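Long-range contact in hydrogenase expression/formation protein HypE (Desulfovibrio vulgaris subsp. vulgaris, PDB 2Z1U), which binds ATP and magnesium and, as a HypE-family maturation protein, probably takes part in the assembly of hydrogenase: residues A[76-89]-A[198-210]. Residues are numbered along the deposited sequence; the frame is centred on the assembly and turned at random.
With MG (magnesium ion), chain C; ATP (adenosine-5'-triphosphate), chain D.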
loop_
_atom_site.group_PDB
_atom_site.type_symbol
_atom_site.label_atom_id
_atom_site.label_comp_id
_atom_site.label_asym_id
_atom_site.label_seq_id
_atom_site.Cartn_x
_atom_site.Cartn_y
_atom_site.Cartn_z
ATOM N N HIS A 76 11.318 6.956 3.435
ATOM C CA HIS A 76 11.442 7.715 4.695
ATOM C C HIS A 76 10.106 7.970 5.395
ATOM O O HIS A 76 9.978 7.771 6.609
ATOM C CB HIS A 76 12.160 9.069 4.475
ATOM C CG HIS A 76 13.569 8.934 3.980
ATOM N ND1 HIS A 76 14.199 9.914 3.241
ATOM C CD2 HIS A 76 14.464 7.925 4.102
ATOM C CE1 HIS A 76 15.422 9.515 2.936
ATOM N NE2 HIS A 76 15.601 8.309 3.440
ATOM N N GLY A 77 9.112 8.393 4.627
ATOM C CA GLY A 77 7.806 8.787 5.216
ATOM C C GLY A 77 7.149 7.599 5.913
ATOM O O GLY A 77 6.541 7.742 6.987
ATOM N N THR A 78 7.275 6.421 5.310
ATOM C CA THR A 78 6.609 5.223 5.817
ATOM C C THR A 78 7.421 4.582 6.972
ATOM O O THR A 78 6.845 4.148 7.985
ATOM C CB THR A 78 6.278 4.255 4.666
ATOM O OG1 THR A 78 5.203 4.824 3.903
ATOM C CG2 THR A 78 5.840 2.903 5.182
ATOM N N VAL A 79 8.743 4.562 6.819
ATOM C CA VAL A 79 9.658 4.247 7.924
ATOM C C VAL A 79 9.311 5.163 9.127
ATOM O O VAL A 79 9.146 4.682 10.260
ATOM C CB VAL A 79 11.153 4.405 7.498
ATOM C CG1 VAL A 79 12.098 4.478 8.723
ATOM C CG2 VAL A 79 11.595 3.267 6.570
ATOM N N ASN A 80 9.164 6.472 8.872
ATOM C CA ASN A 80 8.821 7.420 9.933
ATOM C C ASN A 80 7.462 7.154 10.589
ATOM O O ASN A 80 7.372 7.149 11.818
ATOM C CB ASN A 80 8.928 8.895 9.451
ATOM C CG ASN A 80 10.362 9.281 9.117
ATOM O OD1 ASN A 80 11.298 8.523 9.396
ATOM N ND2 ASN A 80 10.540 10.408 8.454
ATOM N N ASP A 81 6.415 6.943 9.792
ATOM C CA ASP A 81 5.085 6.712 10.354
ATOM C C ASP A 81 5.032 5.484 11.282
ATOM O O ASP A 81 4.442 5.535 12.356
ATOM C CB ASP A 81 4.022 6.608 9.242
ATOM C CG ASP A 81 3.137 7.848 9.170
ATOM O OD1 ASP A 81 2.248 7.952 8.294
ATOM O OD2 ASP A 81 3.307 8.720 10.036
ATOM N N VAL A 82 5.624 4.380 10.840
ATOM C CA VAL A 82 5.754 3.193 11.695
ATOM C C VAL A 82 6.476 3.537 13.011
ATOM O O VAL A 82 6.034 3.123 14.092
ATOM C CB VAL A 82 6.465 2.045 10.964
ATOM C CG1 VAL A 82 6.813 0.901 11.949
ATOM C CG2 VAL A 82 5.591 1.520 9.796
ATOM N N SER A 83 7.566 4.302 12.911
ATOM C CA SER A 83 8.340 4.762 14.083
ATOM C C SER A 83 7.535 5.573 15.093
ATOM O O SER A 83 7.803 5.503 16.303
ATOM C CB SER A 83 9.589 5.563 13.664
ATOM O OG SER A 83 10.490 4.762 12.886
ATOM N N MET A 84 6.556 6.344 14.606
ATOM C CA MET A 84 5.733 7.197 15.494
ATOM C C MET A 84 4.964 6.417 16.560
ATOM O O MET A 84 4.603 6.978 17.584
ATOM C CB MET A 84 4.771 8.079 14.683
ATOM C CG MET A 84 5.421 9.025 13.671
ATOM S SD MET A 84 6.647 10.176 14.353
ATOM C CE MET A 84 8.184 9.233 14.270
ATOM N N LEU A 85 4.703 5.133 16.316
ATOM C CA LEU A 85 4.089 4.279 17.329
ATOM C C LEU A 85 5.125 3.600 18.229
ATOM O O LEU A 85 4.827 2.590 18.868
ATOM C CB LEU A 85 3.198 3.225 16.672
ATOM C CG LEU A 85 1.781 3.104 17.241
ATOM C CD1 LEU A 85 0.961 4.363 16.913
ATOM C CD2 LEU A 85 1.089 1.847 16.710
ATOM N N GLY A 86 6.338 4.150 18.288
ATOM C CA GLY A 86 7.369 3.618 19.175
ATOM C C GLY A 86 7.775 2.226 18.741
ATOM O O GLY A 86 8.054 1.365 19.578
ATOM N N ALA A 87 7.801 2.011 17.424
ATOM C CA ALA A 87 8.125 0.717 16.842
ATOM C C ALA A 87 9.400 0.757 16.009
ATOM O O ALA A 87 9.832 1.821 15.562
ATOM C CB ALA A 87 6.958 0.205 16.002
ATOM N N ARG A 88 10.002 -0.417 15.830
ATOM C CA ARG A 88 11.166 -0.597 14.985
ATOM C C ARG A 88 10.656 -1.078 13.614
ATOM O O ARG A 88 10.212 -2.211 13.496
ATOM C CB ARG A 88 12.097 -1.653 15.628
ATOM C CG ARG A 88 13.326 -2.007 14.828
ATOM C CD ARG A 88 14.091 -3.139 15.519
ATOM N NE ARG A 88 14.649 -2.672 16.787
ATOM C CZ ARG A 88 14.866 -3.445 17.845
ATOM N NH1 ARG A 88 14.576 -4.741 17.797
ATOM N NH2 ARG A 88 15.391 -2.926 18.948
ATOM N N PRO A 89 10.700 -0.209 12.578
ATOM C CA PRO A 89 10.292 -0.653 11.241
ATOM C C PRO A 89 11.246 -1.720 10.727
ATOM O O PRO A 89 12.452 -1.629 10.966
ATOM C CB PRO A 89 10.408 0.617 10.382
ATOM C CG PRO A 89 10.473 1.755 11.363
ATOM C CD PRO A 89 11.117 1.211 12.588
ATOM N N SER A 198 13.790 15.232 3.710
ATOM C CA SER A 198 13.430 13.814 3.625
ATOM C C SER A 198 14.522 12.970 4.275
ATOM O O SER A 198 15.662 12.927 3.805
ATOM C CB SER A 198 13.204 13.394 2.174
ATOM O OG SER A 198 12.730 12.054 2.089
ATOM N N ALA A 199 14.175 12.339 5.393
ATOM C CA ALA A 199 15.141 11.545 6.142
ATOM C C ALA A 199 14.405 10.594 7.054
ATOM O O ALA A 199 13.321 10.891 7.543
ATOM C CB ALA A 199 16.099 12.461 6.978
ATOM N N SER A 200 15.039 9.467 7.302
ATOM C CA SER A 200 14.546 8.420 8.184
ATOM C C SER A 200 14.829 8.731 9.642
ATOM O O SER A 200 15.954 9.040 10.000
ATOM C CB SER A 200 15.248 7.083 7.807
ATOM O OG SER A 200 14.426 6.418 6.880
ATOM N N LEU A 201 13.806 8.602 10.482
ATOM C CA LEU A 201 13.890 8.959 11.904
ATOM C C LEU A 201 13.803 7.762 12.842
ATOM O O LEU A 201 13.741 7.929 14.053
ATOM C CB LEU A 201 12.764 9.962 12.255
ATOM C CG LEU A 201 12.723 11.288 11.480
ATOM C CD1 LEU A 201 11.490 12.099 11.906
ATOM C CD2 LEU A 201 14.013 12.066 11.680
ATOM N N ASN A 202 13.819 6.556 12.288
ATOM C CA ASN A 202 13.695 5.342 13.108
ATOM C C ASN A 202 14.767 5.179 14.187
ATOM O O ASN A 202 14.479 4.703 15.294
ATOM C CB ASN A 202 13.564 4.066 12.242
ATOM C CG ASN A 202 14.721 3.876 11.278
ATOM O OD1 ASN A 202 15.131 4.799 10.587
ATOM N ND2 ASN A 202 15.233 2.662 11.209
ATOM N N ARG A 203 16.005 5.544 13.856
ATOM C CA ARG A 203 17.121 5.404 14.798
ATOM C C ARG A 203 17.005 6.391 15.984
ATOM O O ARG A 203 17.219 5.999 17.130
ATOM C CB ARG A 203 18.466 5.517 14.073
ATOM C CG ARG A 203 18.682 4.346 13.070
ATOM C CD ARG A 203 19.931 4.505 12.226
ATOM N NE ARG A 203 19.888 3.565 11.092
ATOM C CZ ARG A 203 20.448 2.355 11.070
ATOM N NH1 ARG A 203 21.149 1.904 12.108
ATOM N NH2 ARG A 203 20.334 1.591 9.987
ATOM N N VAL A 204 16.659 7.651 15.720
ATOM C CA VAL A 204 16.393 8.602 16.827
ATOM C C VAL A 204 15.241 8.106 17.712
ATOM O O VAL A 204 15.336 8.180 18.931
ATOM C CB VAL A 204 16.060 10.060 16.351
ATOM C CG1 VAL A 204 16.360 11.086 17.483
ATOM C CG2 VAL A 204 16.898 10.422 15.181
ATOM N N VAL A 205 14.154 7.629 17.091
ATOM C CA VAL A 205 12.985 7.120 17.834
ATOM C C VAL A 205 13.337 5.915 18.709
ATOM O O VAL A 205 12.937 5.856 19.864
ATOM C CB VAL A 205 11.776 6.776 16.915
ATOM C CG1 VAL A 205 10.661 6.080 17.703
ATOM C CG2 VAL A 205 11.208 8.038 16.263
ATOM N N GLU A 206 14.078 4.951 18.153
ATOM C CA GLU A 206 14.503 3.800 18.938
ATOM C C GLU A 206 15.245 4.241 20.219
ATOM O O GLU A 206 14.919 3.777 21.324
ATOM C CB GLU A 206 15.326 2.809 18.084
ATOM C CG GLU A 206 15.877 1.614 18.895
ATOM C CD GLU A 206 16.192 0.392 18.055
ATOM O OE1 GLU A 206 15.513 0.171 17.033
ATOM O OE2 GLU A 206 17.103 -0.378 18.436
ATOM N N LYS A 207 16.205 5.161 20.084
ATOM C CA LYS A 207 16.965 5.633 21.245
ATOM C C LYS A 207 16.082 6.406 22.223
ATOM O O LYS A 207 16.250 6.276 23.431
ATOM C CB LYS A 207 18.182 6.474 20.853
ATOM C CG LYS A 207 19.132 6.684 22.025
ATOM C CD LYS A 207 20.360 7.496 21.663
ATOM C CE LYS A 207 21.399 7.383 22.775
ATOM N NZ LYS A 207 22.631 8.135 22.439
ATOM N N LEU A 208 15.135 7.193 21.704
ATOM C CA LEU A 208 14.191 7.909 22.558
ATOM C C LEU A 208 13.394 6.942 23.419
ATOM O O LEU A 208 13.301 7.104 24.633
ATOM C CB LEU A 208 13.215 8.733 21.717
ATOM C CG LEU A 208 13.676 10.074 21.145
ATOM C CD1 LEU A 208 12.552 10.669 20.294
ATOM C CD2 LEU A 208 14.115 11.059 22.250
ATOM N N VAL A 209 12.822 5.937 22.770
ATOM C CA VAL A 209 11.869 5.043 23.397
ATOM C C VAL A 209 12.546 4.078 24.396
ATOM O O VAL A 209 12.060 3.886 25.527
ATOM C CB VAL A 209 11.003 4.379 22.282
ATOM C CG1 VAL A 209 10.756 2.912 22.496
ATOM C CG2 VAL A 209 9.706 5.202 22.052
ATOM N N LEU A 210 13.707 3.554 24.008
ATOM C CA LEU A 210 14.447 2.589 24.829
ATOM C C LEU A 210 15.399 3.171 25.869
ATOM O O LEU A 210 15.634 2.536 26.899
ATOM C CB LEU A 210 15.207 1.604 23.937
ATOM C CG LEU A 210 14.356 0.798 22.962
ATOM C CD1 LEU A 210 15.263 0.003 22.052
ATOM C CD2 LEU A 210 13.396 -0.111 23.711
HETATM MG MG MG C . 2.548 10.783 10.200
HETATM P PG ATP D . 0.321 12.307 5.796
HETATM O O1G ATP D . -0.431 11.337 4.865
HETATM O O2G ATP D . -0.177 13.712 5.656
HETATM O O3G ATP D . 1.837 12.186 5.739
HETATM P PB ATP D . -0.138 10.617 8.123
HETATM O O1B ATP D . 0.064 9.512 7.065
HETATM O O2B ATP D . 0.689 10.556 9.371
HETATM O O3B ATP D . -0.041 12.011 7.340
HETATM P PA ATP D . -2.943 10.664 7.631
HETATM O O1A ATP D . -3.368 12.130 7.653
HETATM O O2A ATP D . -2.697 10.154 6.239
HETATM O O3A ATP D . -1.659 10.490 8.633
HETATM O "O5'" ATP D . -3.951 9.748 8.416
HETATM C "C5'" ATP D . -4.597 10.177 9.623
HETATM C "C4'" ATP D . -5.346 8.981 10.169
HETATM O "O4'" ATP D . -6.424 8.711 9.251
HETATM C "C3'" ATP D . -4.492 7.725 10.224
HETATM O "O3'" ATP D . -4.849 6.992 11.412
HETATM C "C2'" ATP D . -4.905 6.915 8.991
HETATM O "O2'" ATP D . -4.811 5.516 9.267
HETATM C "C1'" ATP D . -6.366 7.353 8.768
HETATM N N9 ATP D . -6.772 7.362 7.337
HETATM C C8 ATP D . -6.445 8.263 6.400
HETATM N N7 ATP D . -7.020 7.947 5.217
HETATM C C5 ATP D . -7.688 6.797 5.420
HETATM C C6 ATP D . -8.516 5.890 4.589
HETATM N N6 ATP D . -8.695 6.167 3.279
HETATM N N1 ATP D . -9.042 4.821 5.176
HETATM C C2 ATP D . -8.869 4.507 6.475
HETATM N N3 ATP D . -8.135 5.305 7.286
HETATM C C4 ATP D . -7.546 6.430 6.804
HETATM O O HOH W 1 1.407 13.009 10.319
#
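Around His76 and Ser200, whose CA atoms lie 4.7 Å apart, helix 76-83 begins its contact with the 198-210 segment; helix 202-210 then runs nearly parallel to it, 11° between the two directions, and strand 87-89 crosses that helix roughly antiparallel at 155°. The pairing joins the N-terminal and C-terminal regions of the AIR synthase-related (PurM-like) fold. Ala199 CA and Ser200 N lie over one face of the His76 ring, toward its rim, while at the ring edge His76 ND1 and Ser198 OG share a hydrogen bond of 2.8 Å. One turn on, the Asn80 amide reads the backbone just before helix 202-210. Its ND2 donates to Ala199 O at 3.0 Å, nearly straight (171°) and in plane with both the amide and the carbonyl, and its OD1 accepts from Leu201 N at 2.7 Å, the donor tilted from the carbonyl plane. Two bonds in different directions thus fix the flip of the amide and hold Leu201, the N-cap residue, in place. The next residue points elsewhere: Asp81 OD2 binds the magnesium ion at 2.2 Å, together with Asp220 and Asp41 of the second subunit, beside ATP. Ser83 OG donates a hydrogen bond back to Val79 O, from above the carbonyl plane, and meets Asn202 CB, which also touches Pro89 CD; the Asn202 amide ND2 bonds to Ala121 O in helix 104-121. Met84, bent at chi2 and chi3, brings CE to Val205 CG2 at 3.8 Å, and Val209 CG2 rests on Gly86 CA. At the far end Arg88, extended to CD and then bent at chi3, forms a salt bridge with Glu206: NE runs straight to OE1 at 3.0 Å, within the guanidinium plane but above the carboxylate plane, and the accompanying bond from NH2 to OE2 is weak.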